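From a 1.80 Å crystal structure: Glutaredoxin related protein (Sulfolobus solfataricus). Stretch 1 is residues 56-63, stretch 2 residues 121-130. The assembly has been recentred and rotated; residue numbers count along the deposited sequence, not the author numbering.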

# COMPACT_ATOMS: atom_id res chain seq x y z
N ASP A 56 -0.26 3.82 -16.45
CA ASP A 56 0.53 2.59 -16.44
C ASP A 56 1.41 2.51 -15.20
O ASP A 56 2.08 1.50 -14.98
N ARG A 57 1.44 3.57 -14.39
CA ARG A 57 2.33 3.53 -13.23
C ARG A 57 1.79 2.79 -12.01
O ARG A 57 0.72 3.11 -11.54
N VAL A 58 2.56 1.83 -11.49
CA VAL A 58 2.17 1.09 -10.28
C VAL A 58 2.86 1.76 -9.08
O VAL A 58 4.09 1.82 -9.00
N TYR A 59 2.06 2.31 -8.17
CA TYR A 59 2.60 2.96 -6.99
C TYR A 59 3.02 1.96 -5.95
O TYR A 59 4.05 2.12 -5.31
N TYR A 60 2.22 0.91 -5.79
CA TYR A 60 2.60 -0.16 -4.88
C TYR A 60 1.63 -1.31 -4.99
O TYR A 60 0.58 -1.19 -5.63
N THR A 61 2.00 -2.43 -4.37
CA THR A 61 1.14 -3.60 -4.31
C THR A 61 1.08 -3.92 -2.82
O THR A 61 2.12 -3.91 -2.14
N TYR A 62 -0.12 -4.19 -2.34
CA TYR A 62 -0.35 -4.57 -0.96
C TYR A 62 -0.79 -6.04 -1.05
O TYR A 62 -1.84 -6.35 -1.68
N TYR A 63 0.02 -6.91 -0.47
CA TYR A 63 -0.26 -8.34 -0.43
C TYR A 63 -1.03 -8.67 0.84
O TYR A 63 -0.46 -8.78 1.93
N LEU A 121 5.59 5.33 3.81
CA LEU A 121 6.10 4.71 2.58
C LEU A 121 5.20 4.93 1.37
O LEU A 121 5.70 5.03 0.26
N TYR A 122 3.88 5.04 1.58
CA TYR A 122 2.97 5.29 0.44
C TYR A 122 3.38 6.62 -0.17
O TYR A 122 3.36 6.79 -1.39
N GLN A 123 3.76 7.57 0.68
CA GLN A 123 4.16 8.88 0.17
C GLN A 123 5.51 8.80 -0.52
O GLN A 123 5.73 9.47 -1.52
N VAL A 124 6.42 7.98 0.00
CA VAL A 124 7.71 7.80 -0.65
C VAL A 124 7.49 7.20 -2.07
O VAL A 124 8.15 7.60 -3.05
N SER A 125 6.56 6.25 -2.21
CA SER A 125 6.31 5.64 -3.54
C SER A 125 5.77 6.66 -4.54
O SER A 125 5.95 6.51 -5.76
N GLN A 126 5.12 7.69 -4.02
CA GLN A 126 4.59 8.78 -4.86
C GLN A 126 5.70 9.68 -5.38
O GLN A 126 5.68 10.11 -6.55
N ILE A 127 6.65 10.00 -4.50
CA ILE A 127 7.77 10.88 -4.79
C ILE A 127 8.87 10.26 -5.60
O ILE A 127 9.55 10.94 -6.35
N ASN A 128 9.04 8.95 -5.46
CA ASN A 128 10.18 8.29 -6.08
C ASN A 128 9.83 7.06 -6.90
O ASN A 128 9.55 5.98 -6.36
N GLU A 129 9.84 7.22 -8.23
CA GLU A 129 9.53 6.13 -9.13
C GLU A 129 10.60 5.06 -9.19
O GLU A 129 10.39 4.00 -9.78
N ASN A 130 11.76 5.35 -8.58
CA ASN A 130 12.87 4.40 -8.61
C ASN A 130 12.76 3.39 -7.46
O ASN A 130 13.61 2.50 -7.32

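Strand 57-63 runs nearly antiparallel to helix 121-127, at 158° and with axes 8.0 Å apart at their closest, and the backbones draw nearest where the CA atoms of Tyr59 and Ser125 lie 5.7 Å apart. The polar centre of the contact is Arg57. Its CB points toward the helix, and an all-trans side chain (chi1 to chi3 all t) carries the guanidinium to the helix C-terminus, where carbonyls lack the amide partners of a further turn. There Arg57 NH2 donates to Ser125 O at 2.9 Å and to Gln126 O at 3.0 Å, satisfying both acceptors with one nitrogen. Glu129, just beyond the helix with chi1 m and chi2 t, lays its CG over one face of the guanidinium, 3.2 Å from Arg57 CZ. Its carboxylate forms a long salt bridge, Glu129 OE2 to Arg57 NH1 at 3.9 Å; the oxygen lies well out of the guanidinium plane, so the attraction is one of charge alone.

Gln126 O also accepts a weak hydrogen bond from water 1 (3.3 Å to the water oxygen), which in turn hydrogen-bonds Tyr59 OH at 2.9 Å. The water thus links strand and helix. Tyr59 (chi1 m) leaves its CA sideways, yet its ring reaches the helix, with CD2 4.0 Å from Gln126 CA at the ring edge.

Ser125 points toward the strand, its CB 3.3 Å from Tyr59 O. Its p rotamer turns the hydroxyl back along the helix, where Ser125 OG donates to Tyr122 O at 2.8 Å.

Farther along, packing is aromatic. The CA-to-CB bonds of Tyr60 and Tyr62 point toward the helix; that of Tyr122 points sideways, but the end of its side chain comes nearer the strand. Tyr60 (p) and Tyr122 (m) form an offset stack, centroids 4.3 Å apart and planes at 29°, with Tyr60 CE2 3.4 Å from Tyr122 CD2. Tyr60 OH is satisfied elsewhere in the structure. Tyr62 (t) completes the cluster, its CD1 3.4 Å from Tyr122 OH, which lies at the edge of the Tyr62 ring, near its plane.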

# COMPACT_ATOMS: atom_id res chain seq x y z
CB ASP A 56 1.47 2.53 -17.65
CG ASP A 56 0.75 2.29 -18.95
OD1 ASP A 56 -0.18 1.45 -18.95
OD2 ASP A 56 1.13 2.92 -19.97
CB ARG A 57 2.71 4.94 -12.79
CG ARG A 57 3.58 4.98 -11.52
CD ARG A 57 4.09 6.42 -11.31
NE ARG A 57 4.78 6.58 -10.01
CZ ARG A 57 5.27 7.72 -9.55
NH1 ARG A 57 5.15 8.83 -10.27
NH2 ARG A 57 5.89 7.76 -8.38
CB VAL A 58 2.62 -0.40 -10.34
CG1 VAL A 58 2.27 -1.13 -9.02
CG2 VAL A 58 1.95 -1.12 -11.54
CB TYR A 59 1.57 3.94 -6.42
CG TYR A 59 1.47 5.17 -7.28
CD1 TYR A 59 0.75 5.15 -8.47
CD2 TYR A 59 2.15 6.34 -6.93
CE1 TYR A 59 0.71 6.28 -9.33
CE2 TYR A 59 2.12 7.47 -7.77
CZ TYR A 59 1.40 7.42 -8.96
OH TYR A 59 1.34 8.53 -9.80
CB TYR A 60 2.62 0.37 -3.43
CG TYR A 60 1.29 0.86 -2.92
CD1 TYR A 60 0.32 -0.03 -2.45
CD2 TYR A 60 0.98 2.23 -2.92
CE1 TYR A 60 -0.92 0.42 -2.00
CE2 TYR A 60 -0.28 2.70 -2.47
CZ TYR A 60 -1.21 1.80 -2.01
OH TYR A 60 -2.47 2.21 -1.57
CB THR A 61 1.74 -4.85 -4.96
OG1 THR A 61 1.93 -4.62 -6.35
CG2 THR A 61 0.77 -6.05 -4.81
CB TYR A 62 -1.51 -3.74 -0.40
CG TYR A 62 -1.73 -3.93 1.07
CD1 TYR A 62 -1.35 -2.95 2.00
CD2 TYR A 62 -2.34 -5.11 1.56
CE1 TYR A 62 -1.58 -3.13 3.37
CE2 TYR A 62 -2.57 -5.30 2.93
CZ TYR A 62 -2.19 -4.32 3.83
OH TYR A 62 -2.39 -4.55 5.18
CB TYR A 63 1.05 -9.11 -0.52
CG TYR A 63 1.75 -8.88 -1.86
CD1 TYR A 63 2.80 -7.96 -1.99
CD2 TYR A 63 1.37 -9.63 -3.00
CE1 TYR A 63 3.47 -7.80 -3.18
CE2 TYR A 63 2.04 -9.48 -4.21
CZ TYR A 63 3.09 -8.57 -4.30
OH TYR A 63 3.75 -8.41 -5.50
CB LEU A 121 6.37 3.21 2.81
CG LEU A 121 7.52 2.97 3.78
CD1 LEU A 121 7.67 1.44 4.05
CD2 LEU A 121 8.86 3.53 3.17
CB TYR A 122 1.52 5.39 0.88
CG TYR A 122 0.89 4.07 1.26
CD1 TYR A 122 -0.07 4.01 2.28
CD2 TYR A 122 1.24 2.89 0.58
CE1 TYR A 122 -0.70 2.79 2.61
CE2 TYR A 122 0.63 1.65 0.90
CZ TYR A 122 -0.35 1.62 1.92
OH TYR A 122 -1.01 0.46 2.22
CB GLN A 123 4.15 9.90 1.28
CG GLN A 123 2.71 10.18 1.71
CD GLN A 123 2.64 11.12 2.87
OE1 GLN A 123 2.63 10.69 4.03
NE2 GLN A 123 2.60 12.41 2.58
CB VAL A 124 8.61 6.87 0.19
CG1 VAL A 124 9.88 6.54 -0.57
CG2 VAL A 124 8.93 7.51 1.54
CB SER A 125 5.34 4.44 -3.42
OG SER A 125 3.96 4.83 -3.31
CB GLN A 126 3.68 9.68 -4.03
CG GLN A 126 2.23 9.51 -4.20
CD GLN A 126 1.47 10.50 -3.33
OE1 GLN A 126 1.23 10.25 -2.16
NE2 GLN A 126 1.12 11.64 -3.89
CB ILE A 127 8.51 11.33 -3.49
CG1 ILE A 127 7.56 12.02 -2.52
CG2 ILE A 127 9.67 12.24 -3.82
CD1 ILE A 127 8.16 12.12 -1.16
CB ASN A 128 11.14 7.94 -4.90
CG ASN A 128 12.44 7.31 -5.34
OD1 ASN A 128 13.36 7.13 -4.52
ND2 ASN A 128 12.55 6.99 -6.59
CB GLU A 129 9.33 6.66 -10.55
CG GLU A 129 8.28 7.72 -10.66
CD GLU A 129 8.23 8.29 -12.06
OE1 GLU A 129 7.98 7.49 -13.01
OE2 GLU A 129 8.43 9.52 -12.21
CB ASN A 130 14.20 5.16 -8.50
CG ASN A 130 14.42 6.13 -9.65
OD1 ASN A 130 14.77 7.30 -9.44
ND2 ASN A 130 14.22 5.65 -10.86
O HOH W 1 3.08 10.57 -8.57